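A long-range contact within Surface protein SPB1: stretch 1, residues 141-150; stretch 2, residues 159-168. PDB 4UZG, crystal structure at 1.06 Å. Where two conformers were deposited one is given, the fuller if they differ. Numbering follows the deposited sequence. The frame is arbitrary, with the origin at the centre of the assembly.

Stretch 1 (141-150) DLPENTNIAT
Stretch 2 159-168: DPGQKVTVRD

Antiparallel pairing fixes where side chains start; rotamers decide what they meet, and this contact in the surface protein SPB1 is a compact example. Strand 146-150 runs against strand 162-165 with 160° between their directions. Thr146 lies opposite Thr165 and Ile148 opposite Lys163, both non-hydrogen-bonded pairs with CA atoms 4.2 and 4.4 Å apart. Between them, Asn147 pairs with Val164 (Asn147 N to Val164 O 3.1 Å, Val164 N to Asn147 O 3.2 Å), and just past Ile148 and Lys163 comes Ala149 with Gln162 (Ala149 N to Gln162 O and Gln162 N to Ala149 O, 2.9 Å each). Extended backbones, such as -131/135 at Ile148 and -120/156 at Lys163, sustain the ladder.

Thr146 and Thr165 share a sheet face and the m rotamer (chi1 -60° and -56°), which brings their OG1 atoms to 2.7 Å in a hydrogen bond. Thr146 OG1 also donates to Leu142 O (2.8 Å), tying the start of the strand back to the loop residue Leu142, across the 3-10 segment 143-145. Farther along this face, Ile148 is fully extended (t, t), carrying CD1 to 3.6 Å from Pro160 O, while Lys163 (m, t, m, t) packs CG 3.9 Å from Ile148 CG1 before its end leads away.

Gly161, at phi/psi 87/175, approaches within 3.2 Å (CA) of Ala149 O. At these angles a CB would be jammed against the preceding carbonyl O, which by itself calls for glycine; it would also clash with Ile148 CD1, 3.0 Å from the ideal CB.

On the Asn147 face, chi1 is p for both Asn147 (67°) and Val164 (71°), placing Asn147 OD1 3.2 Å from Val164 CG1. Asn147 is covalently bonded to a group elsewhere in the structure.

Beyond the ladder, Asn145 (chi1 -74°, chi2 26°) meets Val166 twice: its side-chain ND2 donates to Val166 O (2.9 Å), and its backbone O accepts from Val166 N (3.1 Å). Arg167 (m, m, t) starts away but folds back, bringing NH1 3.5 Å from Leu142 CD1.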

# COMPACT_ATOMS: atom_id res chain seq x y z
N ASP A 141 -2.71 -1.37 -14.07
CA ASP A 141 -4.01 -0.99 -13.53
C ASP A 141 -4.47 -2.09 -12.59
O ASP A 141 -4.61 -3.24 -13.00
CB ASP A 141 -5.03 -0.84 -14.65
CG ASP A 141 -4.75 0.35 -15.54
OD1 ASP A 141 -4.01 1.27 -15.13
OD2 ASP A 141 -5.29 0.37 -16.67
N LEU A 142 -4.68 -1.73 -11.33
CA LEU A 142 -5.05 -2.69 -10.27
C LEU A 142 -6.25 -2.15 -9.49
O LEU A 142 -6.12 -1.57 -8.39
CB LEU A 142 -3.87 -2.96 -9.33
CG LEU A 142 -2.63 -3.60 -9.97
CD1 LEU A 142 -1.53 -3.67 -8.95
CD2 LEU A 142 -2.97 -4.98 -10.52
N PRO A 143 -7.45 -2.35 -10.04
CA PRO A 143 -8.64 -1.89 -9.32
C PRO A 143 -8.75 -2.49 -7.93
O PRO A 143 -9.28 -1.86 -7.03
CB PRO A 143 -9.82 -2.34 -10.22
CG PRO A 143 -9.23 -2.60 -11.56
CD PRO A 143 -7.77 -2.91 -11.37
N GLU A 144 -8.26 -3.71 -7.75
CA GLU A 144 -8.36 -4.39 -6.46
C GLU A 144 -7.55 -3.71 -5.37
O GLU A 144 -7.84 -3.92 -4.20
CB GLU A 144 -7.90 -5.84 -6.58
CG GLU A 144 -8.36 -6.56 -7.83
CD GLU A 144 -7.30 -6.59 -8.93
OE1 GLU A 144 -6.88 -5.53 -9.42
OE2 GLU A 144 -6.88 -7.69 -9.31
N ASN A 145 -6.54 -2.93 -5.75
CA ASN A 145 -5.68 -2.23 -4.81
C ASN A 145 -6.09 -0.76 -4.65
O ASN A 145 -5.39 0.01 -3.99
CB ASN A 145 -4.23 -2.23 -5.31
CG ASN A 145 -3.50 -3.57 -5.19
OD1 ASN A 145 -4.08 -4.65 -5.18
ND2 ASN A 145 -2.19 -3.47 -5.19
N THR A 146 -7.22 -0.37 -5.24
CA THR A 146 -7.59 1.04 -5.39
C THR A 146 -8.76 1.38 -4.49
O THR A 146 -9.70 0.59 -4.35
CB THR A 146 -7.91 1.31 -6.87
OG1 THR A 146 -6.75 1.01 -7.66
CG2 THR A 146 -8.30 2.75 -7.15
N ASN A 147 -8.72 2.57 -3.90
CA ASN A 147 -9.90 3.11 -3.25
C ASN A 147 -10.33 4.38 -3.95
O ASN A 147 -9.55 5.00 -4.69
CB ASN A 147 -9.65 3.46 -1.80
CG ASN A 147 -8.70 4.58 -1.65
OD1 ASN A 147 -7.54 4.53 -2.01
N ILE A 148 -11.58 4.77 -3.70
CA ILE A 148 -12.12 6.00 -4.26
C ILE A 148 -12.78 6.80 -3.16
O ILE A 148 -13.50 6.25 -2.33
CB ILE A 148 -13.12 5.73 -5.41
CG1 ILE A 148 -13.57 7.05 -6.03
CG2 ILE A 148 -14.29 4.90 -4.95
CD1 ILE A 148 -14.35 6.93 -7.32
N ALA A 149 -12.51 8.10 -3.14
CA ALA A 149 -13.19 9.01 -2.23
C ALA A 149 -13.94 10.03 -3.05
O ALA A 149 -13.39 10.62 -3.97
CB ALA A 149 -12.20 9.71 -1.33
N THR A 150 -15.19 10.29 -2.67
CA THR A 150 -15.98 11.36 -3.27
C THR A 150 -16.27 12.39 -2.18
O THR A 150 -16.42 12.04 -1.00
CB THR A 150 -17.29 10.85 -3.87
OG1 THR A 150 -18.08 10.27 -2.84
CG2 THR A 150 -17.05 9.88 -4.99
N ASP A 159 -20.10 14.05 -7.76
CA ASP A 159 -18.64 14.14 -7.78
C ASP A 159 -18.00 12.82 -8.34
O ASP A 159 -18.30 11.75 -7.85
CB ASP A 159 -18.08 14.34 -6.37
CG ASP A 159 -16.56 14.40 -6.37
OD1 ASP A 159 -16.00 15.03 -7.28
OD2 ASP A 159 -15.89 13.81 -5.49
N PRO A 160 -17.12 12.89 -9.36
CA PRO A 160 -16.62 11.62 -9.92
C PRO A 160 -15.54 10.99 -9.02
O PRO A 160 -15.25 9.83 -9.19
CB PRO A 160 -16.09 12.02 -11.29
CG PRO A 160 -15.72 13.49 -11.11
CD PRO A 160 -16.79 14.04 -10.21
N GLY A 161 -15.02 11.75 -8.06
CA GLY A 161 -14.12 11.22 -7.06
C GLY A 161 -12.68 11.18 -7.44
O GLY A 161 -12.27 11.46 -8.56
N GLN A 162 -11.91 10.77 -6.44
CA GLN A 162 -10.46 10.76 -6.48
C GLN A 162 -9.99 9.37 -6.03
O GLN A 162 -10.46 8.86 -5.01
CB GLN A 162 -9.85 11.85 -5.58
CG GLN A 162 -10.30 13.28 -5.91
CD GLN A 162 -9.80 13.78 -7.25
OE1 GLN A 162 -8.63 13.60 -7.61
NE2 GLN A 162 -10.67 14.46 -7.99
N LYS A 163 -9.08 8.78 -6.79
CA LYS A 163 -8.64 7.42 -6.54
C LYS A 163 -7.15 7.37 -6.27
O LYS A 163 -6.40 8.23 -6.75
CB LYS A 163 -8.90 6.57 -7.78
CG LYS A 163 -10.35 6.34 -8.09
CD LYS A 163 -10.54 5.29 -9.17
CE LYS A 163 -10.06 5.69 -10.52
NZ LYS A 163 -10.62 4.72 -11.54
N VAL A 164 -6.72 6.33 -5.57
CA VAL A 164 -5.30 6.04 -5.47
C VAL A 164 -5.14 4.53 -5.36
O VAL A 164 -5.99 3.85 -4.80
CB VAL A 164 -4.62 6.83 -4.30
CG1 VAL A 164 -5.05 6.28 -2.96
CG2 VAL A 164 -3.11 6.82 -4.44
N THR A 165 -4.04 4.02 -5.91
CA THR A 165 -3.73 2.60 -5.91
C THR A 165 -2.50 2.34 -5.04
O THR A 165 -1.45 2.91 -5.28
CB THR A 165 -3.43 2.13 -7.36
OG1 THR A 165 -4.54 2.46 -8.22
CG2 THR A 165 -3.13 0.62 -7.41
N VAL A 166 -2.65 1.50 -4.02
CA VAL A 166 -1.48 1.11 -3.23
C VAL A 166 -0.68 0.08 -4.02
O VAL A 166 -1.23 -0.71 -4.79
CB VAL A 166 -1.84 0.57 -1.84
CG1 VAL A 166 -2.50 1.65 -0.99
CG2 VAL A 166 -2.66 -0.71 -1.96
N ARG A 167 0.64 0.12 -3.87
CA ARG A 167 1.52 -0.71 -4.69
C ARG A 167 2.51 -1.50 -3.85
O ARG A 167 3.01 -1.01 -2.83
CB ARG A 167 2.32 0.18 -5.65
CG ARG A 167 1.56 1.10 -6.53
CD ARG A 167 1.17 0.47 -7.76
NE ARG A 167 0.36 1.29 -8.65
CZ ARG A 167 -0.29 0.76 -9.66
NH1 ARG A 167 -0.20 -0.53 -9.88
NH2 ARG A 167 -1.06 1.50 -10.41
N ASP A 168 2.84 -2.69 -4.33
CA ASP A 168 3.93 -3.48 -3.79
C ASP A 168 4.62 -4.26 -4.91
O ASP A 168 4.18 -4.20 -6.06
CB ASP A 168 3.49 -4.35 -2.60
CG ASP A 168 2.55 -5.49 -2.94
OD1 ASP A 168 2.40 -5.89 -4.09
OD2 ASP A 168 1.98 -6.03 -1.93
O HOH W 1 -3.04 2.47 -12.68
O HOH W 2 -4.53 1.16 -10.70
O HOH W 3 -13.27 13.91 -5.02